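Local coordinates for protein intracellular growth locus, subunit C (Francisella tularensis subsp. tularensis, PDB 2QWU) that probably supports growth of the bacterium inside host cells and is thought to belong to the type VI secretion system encoded by the pathogenicity island, at residues D134-I139 and A195-K200; C34-D39 and K127-K132; M140-N145 and S189-C194; A69-I74 and L91-K96. The protein carries 2 engineered substitutions. All blocks are in the same frame, centred on the assembly; numbering follows the deposited sequence.

Interaction 1 of 4, residues D134-I139 and A195-K200; sequences DEAWGI and AASTDK
Asp134 reaches Ser197 with both carboxylate oxygens. Its CG sits between the backbone N and the carbonyl carbon (chi1 62°), and OD1 takes the Ser197 N-H at 2.9 Å in a nearly straight bond (168°), the donor standing 40° out of the carboxylate plane. OD2 receives the Ser197 hydroxyl on its syn lone pair, with only 2.5 Å between OD2 and OG. A water donates to the same OD2 and lies 2.8 Å from Thr198 OG1, bridging the two side chains. The methyl of Ala196 packs over one face of the carboxylate, its CB 3.9 Å from Asp134 CG. After Glu135, Ala136 sets its CB 4.1 Å from Ser197 OG at the fringe of the contact. Trp137 points away at CB and packs its ring on Tyr131, Arg35 and Lys128; Gly138 pairs with the backbone of Gln129 and Glu130. In the other segment, Ala196 to Asp199 form a type I beta turn, closed by Asp199 N to Ala196 O and by Ala196 N to Asp199 OD2 at 2.8 Å. One carboxylate thus grips a backbone N-H and a hydroxyl of a single serine, holding this turn at the protein surface; these donors and the water would help to stabilise its negative charge.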
loop_
_atom_site.group_PDB
_atom_site.type_symbol
_atom_site.label_atom_id
_atom_site.label_comp_id
_atom_site.label_asym_id
_atom_site.label_seq_id
_atom_site.Cartn_x
_atom_site.Cartn_y
_atom_site.Cartn_z
ATOM N N ASP A 134 -8.654 21.077 7.449
ATOM C CA ASP A 134 -8.773 21.728 8.731
ATOM C C ASP A 134 -7.446 21.818 9.510
ATOM O O ASP A 134 -7.424 21.979 10.744
ATOM C CB ASP A 134 -9.902 21.073 9.557
ATOM C CG ASP A 134 -9.648 19.591 9.873
ATOM O OD1 ASP A 134 -8.812 18.939 9.191
ATOM O OD2 ASP A 134 -10.329 19.078 10.796
ATOM N N GLU A 135 -6.343 21.706 8.770
ATOM C CA GLU A 135 -4.986 21.859 9.292
ATOM C C GLU A 135 -4.550 20.867 10.355
ATOM O O GLU A 135 -3.961 21.219 11.391
ATOM C CB GLU A 135 -4.791 23.302 9.803
ATOM C CG GLU A 135 -5.175 24.332 8.749
ATOM C CD GLU A 135 -4.640 25.722 9.043
ATOM O OE1 GLU A 135 -4.728 26.171 10.217
ATOM O OE2 GLU A 135 -4.145 26.366 8.077
ATOM N N ALA A 136 -4.819 19.611 10.068
ATOM C CA ALA A 136 -4.439 18.509 10.940
ATOM C C ALA A 136 -4.228 17.348 9.963
ATOM O O ALA A 136 -4.852 17.308 8.901
ATOM C CB ALA A 136 -5.573 18.178 11.890
ATOM N N TRP A 137 -3.338 16.426 10.320
ATOM C CA TRP A 137 -3.110 15.234 9.502
ATOM C C TRP A 137 -4.170 14.162 9.783
ATOM O O TRP A 137 -4.695 14.059 10.906
ATOM C CB TRP A 137 -1.754 14.643 9.839
ATOM C CG TRP A 137 -0.609 15.444 9.359
ATOM C CD1 TRP A 137 0.052 16.431 10.039
ATOM C CD2 TRP A 137 0.012 15.335 8.076
ATOM N NE1 TRP A 137 1.045 16.961 9.242
ATOM C CE2 TRP A 137 1.043 16.296 8.032
ATOM C CE3 TRP A 137 -0.205 14.504 6.943
ATOM C CZ2 TRP A 137 1.877 16.459 6.899
ATOM C CZ3 TRP A 137 0.618 14.665 5.810
ATOM C CH2 TRP A 137 1.658 15.648 5.803
ATOM N N GLY A 138 -4.466 13.330 8.788
ATOM C CA GLY A 138 -5.435 12.259 8.973
ATOM C C GLY A 138 -5.080 11.140 8.007
ATOM O O GLY A 138 -4.141 11.292 7.249
ATOM N N ILE A 139 -5.799 10.029 8.058
ATOM C CA ILE A 139 -5.525 8.961 7.099
ATOM C C ILE A 139 -6.240 9.259 5.792
ATOM O O ILE A 139 -7.068 10.186 5.734
ATOM C CB ILE A 139 -6.109 7.588 7.558
ATOM C CG1 ILE A 139 -7.656 7.627 7.641
ATOM C CG2 ILE A 139 -5.468 7.160 8.928
ATOM C CD1 ILE A 139 -8.303 6.227 7.909
ATOM N N ALA A 195 -12.024 15.007 3.087
ATOM C CA ALA A 195 -11.410 16.335 3.062
ATOM C C ALA A 195 -10.766 16.841 4.349
ATOM O O ALA A 195 -9.585 17.231 4.372
ATOM C CB ALA A 195 -12.472 17.391 2.554
ATOM N N ALA A 196 -11.575 16.865 5.384
ATOM C CA ALA A 196 -11.148 17.354 6.669
ATOM C C ALA A 196 -10.881 16.173 7.607
ATOM O O ALA A 196 -11.309 15.042 7.312
ATOM C CB ALA A 196 -12.237 18.285 7.196
ATOM N N SER A 197 -10.148 16.418 8.695
ATOM C CA SER A 197 -9.820 15.372 9.662
ATOM C C SER A 197 -11.049 14.825 10.375
ATOM O O SER A 197 -11.005 13.731 10.914
ATOM C CB SER A 197 -8.811 15.867 10.720
ATOM O OG SER A 197 -9.434 16.822 11.568
ATOM N N THR A 198 -12.149 15.584 10.358
ATOM C CA THR A 198 -13.392 15.143 10.991
ATOM C C THR A 198 -14.301 14.435 9.930
ATOM O O THR A 198 -15.479 14.158 10.184
ATOM C CB THR A 198 -14.133 16.387 11.530
ATOM O OG1 THR A 198 -14.335 17.306 10.449
ATOM C CG2 THR A 198 -13.290 17.099 12.623
ATOM N N ASP A 199 -13.764 14.134 8.739
ATOM C CA ASP A 199 -14.577 13.498 7.681
ATOM C C ASP A 199 -14.311 11.988 7.595
ATOM O O ASP A 199 -14.137 11.414 6.487
ATOM C CB ASP A 199 -14.281 14.126 6.312
ATOM C CG ASP A 199 -14.942 15.482 6.120
ATOM O OD1 ASP A 199 -16.063 15.676 6.647
ATOM O OD2 ASP A 199 -14.351 16.330 5.413
ATOM N N LYS A 200 -14.260 11.335 8.758
ATOM C CA LYS A 200 -14.009 9.898 8.791
ATOM C C LYS A 200 -15.186 9.063 8.278
ATOM O O LYS A 200 -16.363 9.441 8.365
ATOM C CB LYS A 200 -13.672 9.461 10.201
ATOM C CG LYS A 200 -12.462 10.192 10.743
ATOM C CD LYS A 200 -11.967 9.575 12.027
ATOM C CE LYS A 200 -10.829 10.411 12.600
ATOM N NZ LYS A 200 -10.066 9.691 13.668
HETATM O O HOH W 1 -13.070 19.818 10.626
#

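Interaction 2 of 4, residues C34-D39 and K127-K132; sequences CRMFID and KKQEYK. Engineered in segment 34-39: Met36 (natural residue Leu).
Gln129, which meets Arg35 and Met36, belongs to a classic beta bulge in which it and Glu130 both face Gly138. Arg35 N donates to Gln129 O at 2.9 Å with an angle of 150°, although the position of that oxygen is less certain because it is crowded in the model. In the other direction, Gln129 CA makes a CA-H...O contact with Arg35 O at 3.2 Å. The Gln129 side chain then runs out extended and meets the engineered Met36, a selenomethionine: Met36 CG lies 3.5 Å from Gln129 OE1, while CE, turned back by the bend at chi3 (64°), comes 3.9 Å from NE2. The amide itself is held at both ends, OE1 by the N-H of Met140 and NE2 by the carbonyls of Asn126 and Ile141, which fixes its rotation. Arg35 bends at chi2 (-65°), which brings CD 3.6 Å from Lys128 O; a further bend at chi3 turns NE, and the guanidinium bonds beyond the contact to the carbonyls of Ile55 and Asn33. Cys34 and Glu130 touch through their CB atoms at 4.2 Å. Farther along, Lys132 NZ forms a salt bridge to Glu130 OE1 at 2.8 Å, coming in on the anti lone pair. Toward the core, Met36 rests on Val73 of strand 71-79 and on Met140 and Leu143; the other segment pairs through strand 130-131 with strand 137-138, so the contact joins the residues leading into strand 37-43, in the large sheet, to this small two-stranded one.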
loop_
_atom_site.group_PDB
_atom_site.type_symbol
_atom_site.label_atom_id
_atom_site.label_comp_id
_atom_site.label_asym_id
_atom_site.label_seq_id
_atom_site.Cartn_x
_atom_site.Cartn_y
_atom_site.Cartn_z
ATOM N N CYS A 34 0.951 13.983 0.668
ATOM C CA CYS A 34 0.501 12.713 1.225
ATOM C C CYS A 34 1.520 11.581 1.056
ATOM O O CYS A 34 2.370 11.561 0.146
ATOM C CB CYS A 34 -0.837 12.320 0.643
ATOM S SG CYS A 34 -0.724 11.945 -1.128
ATOM N N ARG A 35 1.506 10.672 2.028
ATOM C CA ARG A 35 2.403 9.524 1.949
ATOM C C ARG A 35 1.777 8.376 2.769
ATOM O O ARG A 35 1.108 8.591 3.792
ATOM C CB ARG A 35 3.832 9.850 2.441
ATOM C CG ARG A 35 4.059 9.865 4.034
ATOM C CD ARG A 35 3.297 10.938 4.713
ATOM N NE ARG A 35 3.599 12.286 4.241
ATOM C CZ ARG A 35 4.673 13.037 4.552
ATOM N NH1 ARG A 35 5.653 12.613 5.368
ATOM N NH2 ARG A 35 4.768 14.284 4.063
HETATM N N MSE A 36 1.993 7.155 2.288
HETATM C CA MSE A 36 1.472 5.955 2.945
HETATM C C MSE A 36 2.558 4.920 3.014
HETATM O O MSE A 36 3.325 4.752 2.092
HETATM C CB MSE A 36 0.276 5.383 2.151
HETATM C CG MSE A 36 -0.987 6.171 2.285
HETATM SE SE MSE A 36 -2.380 5.275 1.302
HETATM C CE MSE A 36 -2.398 3.881 2.252
ATOM N N PHE A 37 2.688 4.263 4.170
ATOM C CA PHE A 37 3.638 3.214 4.273
ATOM C C PHE A 37 3.191 2.236 5.365
ATOM O O PHE A 37 2.320 2.561 6.201
ATOM C CB PHE A 37 5.045 3.789 4.503
ATOM C CG PHE A 37 5.175 4.667 5.765
ATOM C CD1 PHE A 37 5.397 4.080 7.007
ATOM C CD2 PHE A 37 5.106 6.065 5.673
ATOM C CE1 PHE A 37 5.565 4.893 8.188
ATOM C CE2 PHE A 37 5.283 6.898 6.827
ATOM C CZ PHE A 37 5.518 6.273 8.100
ATOM N N ILE A 38 3.751 1.032 5.304
ATOM C CA ILE A 38 3.356 -0.010 6.251
ATOM C C ILE A 38 4.555 -0.592 6.989
ATOM O O ILE A 38 5.636 -0.736 6.431
ATOM C CB ILE A 38 2.573 -1.118 5.525
ATOM C CG1 ILE A 38 3.374 -1.616 4.297
ATOM C CG2 ILE A 38 1.181 -0.593 5.104
ATOM C CD1 ILE A 38 2.711 -2.802 3.553
ATOM N N ASP A 39 4.357 -0.983 8.251
ATOM C CA ASP A 39 5.498 -1.432 9.059
ATOM C C ASP A 39 5.912 -2.879 8.868
ATOM O O ASP A 39 6.962 -3.309 9.405
ATOM C CB ASP A 39 5.281 -1.085 10.563
ATOM C CG ASP A 39 4.174 -1.881 11.202
ATOM O OD1 ASP A 39 3.579 -2.739 10.521
ATOM O OD2 ASP A 39 3.898 -1.660 12.438
ATOM N N LYS A 127 -0.484 6.693 10.437
ATOM C CA LYS A 127 -1.707 7.434 10.755
ATOM C C LYS A 127 -1.747 8.823 10.141
ATOM O O LYS A 127 -2.822 9.359 9.963
ATOM C CB LYS A 127 -1.860 7.532 12.282
ATOM C CG LYS A 127 -2.027 6.131 12.929
ATOM C CD LYS A 127 -2.187 6.153 14.464
ATOM C CE LYS A 127 -2.203 4.735 15.056
ATOM N NZ LYS A 127 -3.016 3.784 14.246
ATOM N N LYS A 128 -0.599 9.405 9.835
ATOM C CA LYS A 128 -0.613 10.751 9.283
ATOM C C LYS A 128 -0.250 10.674 7.798
ATOM O O LYS A 128 0.892 10.853 7.433
ATOM C CB LYS A 128 0.369 11.620 10.074
ATOM C CG LYS A 128 -0.101 11.782 11.547
ATOM C CD LYS A 128 0.819 12.756 12.311
ATOM C CE LYS A 128 0.255 13.144 13.660
ATOM N NZ LYS A 128 0.320 11.974 14.595
ATOM N N GLN A 129 -1.254 10.410 6.963
ATOM C CA GLN A 129 -1.063 10.219 5.524
ATOM C C GLN A 129 -1.319 11.474 4.663
ATOM O O GLN A 129 -0.606 11.710 3.709
ATOM C CB GLN A 129 -2.021 9.138 5.089
ATOM C CG GLN A 129 -1.793 7.813 5.827
ATOM C CD GLN A 129 -2.748 6.746 5.328
ATOM O OE1 GLN A 129 -3.617 7.014 4.481
ATOM N NE2 GLN A 129 -2.597 5.540 5.825
ATOM N N GLU A 130 -2.322 12.271 5.014
ATOM C CA GLU A 130 -2.650 13.441 4.224
ATOM C C GLU A 130 -2.965 14.622 5.156
ATOM O O GLU A 130 -3.651 14.429 6.194
ATOM C CB GLU A 130 -3.894 13.116 3.389
ATOM C CG GLU A 130 -4.441 14.228 2.559
ATOM C CD GLU A 130 -5.659 13.767 1.736
ATOM O OE1 GLU A 130 -6.703 13.418 2.313
ATOM O OE2 GLU A 130 -5.563 13.790 0.481
ATOM N N TYR A 131 -2.440 15.791 4.798
ATOM C CA TYR A 131 -2.701 17.013 5.580
ATOM C C TYR A 131 -4.082 17.556 5.140
ATOM O O TYR A 131 -4.293 17.971 4.002
ATOM C CB TYR A 131 -1.565 18.040 5.377
ATOM C CG TYR A 131 -1.656 19.203 6.336
ATOM C CD1 TYR A 131 -1.563 18.979 7.703
ATOM C CD2 TYR A 131 -1.787 20.507 5.873
ATOM C CE1 TYR A 131 -1.585 20.043 8.623
ATOM C CE2 TYR A 131 -1.815 21.604 6.782
ATOM C CZ TYR A 131 -1.705 21.338 8.148
ATOM O OH TYR A 131 -1.720 22.343 9.092
ATOM N N LYS A 132 -5.020 17.512 6.061
ATOM C CA LYS A 132 -6.400 17.864 5.791
ATOM C C LYS A 132 -6.727 19.348 5.732
ATOM O O LYS A 132 -5.915 20.191 6.115
ATOM C CB LYS A 132 -7.293 17.139 6.809
ATOM C CG LYS A 132 -7.018 15.641 6.925
ATOM C CD LYS A 132 -7.398 14.886 5.621
ATOM C CE LYS A 132 -7.228 13.380 5.816
ATOM N NZ LYS A 132 -7.949 12.640 4.734
#

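Interaction 3 of 4, residues M140-N145 and S189-C194; sequences MIDLSN and SLPVCC
Ile141 and Val192 face each other at the middle of this contact, where the backbones come closest, are bridged and run nearly antiparallel, 158° apart. Cys193 N donates to Met140 O at 3.1 Å, and Asp142 N to Pro191 O at 2.9 Å in a straight bond (169°). On the buried side Ile141 CG2 meets Leu190 CD1 at 4.1 Å, and Ile141 CG1 lies 4.3 Å from Val192 CG1; Ile18 and Val20 of strand 18-21 pack onto Ile141 there, and Ile78 onto Leu190. The other methyl of Leu190, CD2, turns to Asp142 O at 3.6 Å. The bridge is a single one, adding a short piece of the loop between strands 137-138 and 147-150 to strand 189-193, whose partner in its own sheet is strand 200-204. Toward solvent lies the exposed Pro191 ring, whose CB is 3.8 Å from Asp142 CB; beyond Leu143 the loop no longer touches the strand. With CG anti to its backbone N (chi1 -172°), Asp142 carries its carboxylate to Ser144 instead, where OD1 accepts from Ser144 N at 3.0 Å, an Asx turn, and from Ser144 OG at 2.7 Å on its syn lone pair.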
loop_
_atom_site.group_PDB
_atom_site.type_symbol
_atom_site.label_atom_id
_atom_site.label_comp_id
_atom_site.label_asym_id
_atom_site.label_seq_id
_atom_site.Cartn_x
_atom_site.Cartn_y
_atom_site.Cartn_z
HETATM N N MSE A 140 -5.848 8.525 4.754
HETATM C CA MSE A 140 -6.622 8.515 3.497
HETATM C C MSE A 140 -7.376 7.175 3.627
HETATM O O MSE A 140 -8.579 7.143 3.627
HETATM C CB MSE A 140 -5.738 8.542 2.253
HETATM C CG MSE A 140 -5.198 10.004 2.031
HETATM SE SE MSE A 140 -4.028 10.186 0.566
HETATM C CE MSE A 140 -2.676 9.063 1.076
ATOM N N ILE A 141 -6.634 6.078 3.783
ATOM C CA ILE A 141 -7.230 4.747 3.973
ATOM C C ILE A 141 -6.381 4.019 5.053
ATOM O O ILE A 141 -5.152 4.038 4.996
ATOM C CB ILE A 141 -7.090 3.859 2.744
ATOM C CG1 ILE A 141 -7.698 4.507 1.524
ATOM C CG2 ILE A 141 -7.743 2.511 3.057
ATOM C CD1 ILE A 141 -7.583 3.587 0.279
ATOM N N ASP A 142 -7.042 3.336 5.984
ATOM C CA ASP A 142 -6.308 2.534 6.995
ATOM C C ASP A 142 -6.177 1.106 6.434
ATOM O O ASP A 142 -7.139 0.326 6.407
ATOM C CB ASP A 142 -7.084 2.509 8.350
ATOM C CG ASP A 142 -6.290 1.858 9.463
ATOM O OD1 ASP A 142 -5.285 1.188 9.146
ATOM O OD2 ASP A 142 -6.664 2.009 10.673
ATOM N N LEU A 143 -4.983 0.767 5.965
ATOM C CA LEU A 143 -4.749 -0.534 5.352
ATOM C C LEU A 143 -4.245 -1.574 6.373
ATOM O O LEU A 143 -3.909 -2.678 6.005
ATOM C CB LEU A 143 -3.663 -0.385 4.256
ATOM C CG LEU A 143 -4.136 0.499 3.087
ATOM C CD1 LEU A 143 -2.939 0.711 2.118
ATOM C CD2 LEU A 143 -5.341 -0.132 2.378
ATOM N N SER A 144 -4.176 -1.200 7.639
ATOM C CA SER A 144 -3.591 -2.110 8.617
ATOM C C SER A 144 -4.156 -3.499 8.598
ATOM O O SER A 144 -5.365 -3.684 8.653
ATOM C CB SER A 144 -3.681 -1.531 10.060
ATOM O OG SER A 144 -3.149 -0.212 10.119
ATOM N N ASN A 145 -3.245 -4.476 8.526
ATOM C CA ASN A 145 -3.584 -5.873 8.533
ATOM C C ASN A 145 -4.360 -6.409 7.380
ATOM O O ASN A 145 -4.818 -7.538 7.451
ATOM C CB ASN A 145 -4.285 -6.221 9.849
ATOM C CG ASN A 145 -3.330 -6.087 11.033
ATOM O OD1 ASN A 145 -2.137 -6.370 10.893
ATOM N ND2 ASN A 145 -3.836 -5.659 12.184
ATOM N N SER A 189 -14.774 -4.037 4.518
ATOM C CA SER A 189 -14.767 -2.562 4.555
ATOM C C SER A 189 -13.393 -2.064 4.981
ATOM O O SER A 189 -12.548 -2.847 5.423
ATOM C CB SER A 189 -15.837 -2.065 5.550
ATOM O OG SER A 189 -15.538 -2.599 6.847
ATOM N N LEU A 190 -13.160 -0.767 4.803
ATOM C CA LEU A 190 -11.903 -0.163 5.185
ATOM C C LEU A 190 -12.179 1.227 5.766
ATOM O O LEU A 190 -12.998 1.971 5.234
ATOM C CB LEU A 190 -11.014 0.052 3.933
ATOM C CG LEU A 190 -10.310 -1.198 3.354
ATOM C CD1 LEU A 190 -9.744 -0.891 1.992
ATOM C CD2 LEU A 190 -9.223 -1.671 4.311
ATOM N N PRO A 191 -11.451 1.624 6.824
ATOM C CA PRO A 191 -11.653 2.972 7.385
ATOM C C PRO A 191 -11.008 3.983 6.385
ATOM O O PRO A 191 -9.950 3.693 5.787
ATOM C CB PRO A 191 -10.846 2.939 8.696
ATOM C CG PRO A 191 -10.787 1.560 9.066
ATOM C CD PRO A 191 -10.614 0.811 7.732
ATOM N N VAL A 192 -11.671 5.121 6.164
ATOM C CA VAL A 192 -11.155 6.167 5.273
ATOM C C VAL A 192 -11.378 7.526 5.918
ATOM O O VAL A 192 -12.044 7.638 6.944
ATOM C CB VAL A 192 -11.865 6.148 3.880
ATOM C CG1 VAL A 192 -11.600 4.811 3.219
ATOM C CG2 VAL A 192 -13.357 6.472 4.023
ATOM N N CYS A 193 -10.773 8.547 5.348
ATOM C CA CYS A 193 -11.017 9.916 5.831
ATOM C C CYS A 193 -10.917 10.772 4.602
ATOM O O CYS A 193 -9.979 10.600 3.783
ATOM C CB CYS A 193 -9.970 10.369 6.831
ATOM S SG CYS A 193 -10.468 11.963 7.608
ATOM N N CYS A 194 -11.867 11.702 4.500
ATOM C CA CYS A 194 -11.980 12.556 3.327
ATOM C C CYS A 194 -11.331 13.919 3.470
ATOM O O CYS A 194 -10.192 13.966 3.954
ATOM C CB CYS A 194 -13.460 12.622 2.910
ATOM S SG CYS A 194 -14.129 10.919 2.617
#

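Interaction 4 of 4, residues A69-I74 and L91-K96; sequences AAASVI and LGVLIK
Ser72 and Gly92 form the antiparallel hydrogen-bonded pair at the centre of this contact, with Val73 and Leu91 the neighbouring non-hydrogen-bonded pair. Two backbone bonds tie the first pair: Ser72 N to Gly92 O at 2.9 Å, and Gly92 N to Ser72 O at 3.0 Å. They are supplemented by CA-H...O contacts from Ala71 CA to Gly92 O and from Leu91 CA to Ser72 O. Past the paired residues a water takes over, accepting from Leu94 N at 2.8 Å and lying 2.7 Å from Ala70 O, where the strands part. Among polar side chains, Ser72 OG stands over the glycine, 3.3 Å from Gly92 CA; its hydroxyl is hydrogen-bonded to that of Tyr175, on strand 173-184. Most apolar contacts lie on the face of Val73 and Leu91. These two extend alongside each other from the sheet and touch through Val73 CG2 and Leu91 CD2 at 3.9 Å; with Val73 CG1 anti to the backbone N (chi1 179°), it is CG2 that faces Leu91. Ala71 CB meets Val93 CG1 at 3.8 Å, and Leu41 of strand 37-43 packs against both Ala71 and Leu91. The methyl CD1 of Ile74 comes onto the glycine, 3.8 Å from Gly92 N, so that the bare backbone is packed by two side chains. Ala70 and Ala71 jointly face Ile38 in a classic beta bulge where strand 71-79 pairs with strand 37-43, while strands 71-79 and 86-96, whose pieces 71-74 and 91-96 run 155° apart in direction, form a beta hairpin within the large antiparallel sheet.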
loop_
_atom_site.group_PDB
_atom_site.type_symbol
_atom_site.label_atom_id
_atom_site.label_comp_id
_atom_site.label_asym_id
_atom_site.label_seq_id
_atom_site.Cartn_x
_atom_site.Cartn_y
_atom_site.Cartn_z
ATOM N N ALA A 69 9.494 1.339 8.141
ATOM C CA ALA A 69 8.616 0.712 7.158
ATOM C C ALA A 69 9.274 -0.414 6.366
ATOM O O ALA A 69 10.467 -0.343 6.107
ATOM C CB ALA A 69 8.147 1.783 6.148
ATOM N N ALA A 70 8.485 -1.444 6.060
ATOM C CA ALA A 70 8.927 -2.536 5.196
ATOM C C ALA A 70 8.561 -2.160 3.725
ATOM O O ALA A 70 9.168 -2.676 2.773
ATOM C CB ALA A 70 8.209 -3.848 5.602
ATOM N N ALA A 71 7.563 -1.290 3.549
ATOM C CA ALA A 71 7.143 -0.912 2.187
ATOM C C ALA A 71 6.372 0.370 2.210
ATOM O O ALA A 71 5.768 0.709 3.234
ATOM C CB ALA A 71 6.228 -1.985 1.582
ATOM N N SER A 72 6.404 1.105 1.093
ATOM C CA SER A 72 5.570 2.277 0.963
ATOM C C SER A 72 4.395 1.784 0.093
ATOM O O SER A 72 4.510 0.751 -0.619
ATOM C CB SER A 72 6.282 3.393 0.196
ATOM O OG SER A 72 6.603 2.910 -1.115
ATOM N N VAL A 73 3.254 2.454 0.228
ATOM C CA VAL A 73 2.122 2.163 -0.674
ATOM C C VAL A 73 2.054 3.408 -1.563
ATOM O O VAL A 73 1.764 4.508 -1.072
ATOM C CB VAL A 73 0.799 1.982 0.069
ATOM C CG1 VAL A 73 -0.296 1.720 -0.937
ATOM C CG2 VAL A 73 0.914 0.803 1.023
ATOM N N ILE A 74 2.374 3.233 -2.843
ATOM C CA ILE A 74 2.441 4.335 -3.824
ATOM C C ILE A 74 1.119 4.564 -4.550
ATOM O O ILE A 74 0.769 5.714 -4.858
ATOM C CB ILE A 74 3.570 4.042 -4.866
ATOM C CG1 ILE A 74 4.929 4.033 -4.153
ATOM C CG2 ILE A 74 3.627 5.063 -5.940
ATOM C CD1 ILE A 74 6.003 3.249 -4.952
ATOM N N LEU A 91 3.569 -1.054 -4.564
ATOM C CA LEU A 91 4.361 -0.928 -3.343
ATOM C C LEU A 91 5.813 -0.603 -3.663
ATOM O O LEU A 91 6.323 -1.050 -4.672
ATOM C CB LEU A 91 4.307 -2.278 -2.572
ATOM C CG LEU A 91 2.914 -2.792 -2.190
ATOM C CD1 LEU A 91 2.908 -4.281 -2.025
ATOM C CD2 LEU A 91 2.532 -2.136 -0.908
ATOM N N GLY A 92 6.466 0.174 -2.800
ATOM C CA GLY A 92 7.870 0.486 -2.983
ATOM C C GLY A 92 8.632 -0.268 -1.888
ATOM O O GLY A 92 8.263 -0.163 -0.730
ATOM N N VAL A 93 9.649 -1.064 -2.256
ATOM C CA VAL A 93 10.428 -1.779 -1.261
ATOM C C VAL A 93 11.911 -1.552 -1.504
ATOM O O VAL A 93 12.334 -1.206 -2.609
ATOM C CB VAL A 93 10.114 -3.302 -1.256
ATOM C CG1 VAL A 93 8.614 -3.514 -0.967
ATOM C CG2 VAL A 93 10.465 -3.923 -2.650
ATOM N N LEU A 94 12.709 -1.707 -0.458
ATOM C CA LEU A 94 14.173 -1.539 -0.634
ATOM C C LEU A 94 14.784 -2.955 -0.521
ATOM O O LEU A 94 14.782 -3.570 0.553
ATOM C CB LEU A 94 14.720 -0.595 0.440
ATOM C CG LEU A 94 16.191 -0.237 0.300
ATOM C CD1 LEU A 94 16.504 0.527 -0.992
ATOM C CD2 LEU A 94 16.460 0.640 1.585
ATOM N N ILE A 95 15.250 -3.503 -1.649
ATOM C CA ILE A 95 15.771 -4.884 -1.667
ATOM C C ILE A 95 16.938 -5.042 -2.622
ATOM O O ILE A 95 17.150 -4.211 -3.517
ATOM C CB ILE A 95 14.669 -5.886 -2.147
ATOM C CG1 ILE A 95 14.136 -5.459 -3.537
ATOM C CG2 ILE A 95 13.502 -5.911 -1.127
ATOM C CD1 ILE A 95 13.088 -6.404 -4.150
ATOM N N LYS A 96 17.673 -6.137 -2.435
ATOM C CA LYS A 96 18.783 -6.464 -3.334
ATOM C C LYS A 96 18.174 -7.130 -4.579
ATOM O O LYS A 96 17.069 -7.677 -4.546
ATOM C CB LYS A 96 19.759 -7.425 -2.630
ATOM C CG LYS A 96 20.417 -6.767 -1.412
ATOM C CD LYS A 96 21.334 -7.712 -0.648
ATOM C CE LYS A 96 22.419 -8.179 -1.556
ATOM N NZ LYS A 96 23.617 -8.717 -0.827
HETATM O O HOH W 2 11.771 -2.569 2.008
#

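Overall arrangement
The contacts run from the interior of the large antiparallel sheet out to the surface. Interaction 4 lies in its hairpin 71-79/86-96; strand 37-43, beside 71-79, leads to interaction 2, with centres about 14 Å apart. From there the two-stranded sheet 130-131/137-138 carries on to interaction 1, about 12 Å centre to centre, and Gln129 and Lys132 bind backbone of interaction 3, about 11 Å centre to centre. Interactions 1 and 4, with centres about 26 Å apart, do not touch. Along the chain, 69-96 falls between the two halves of interaction 2, and both segments of interaction 3 between those of interaction 1. Leu143 also touches Val73 of interaction 4, so the two successive loops pack together.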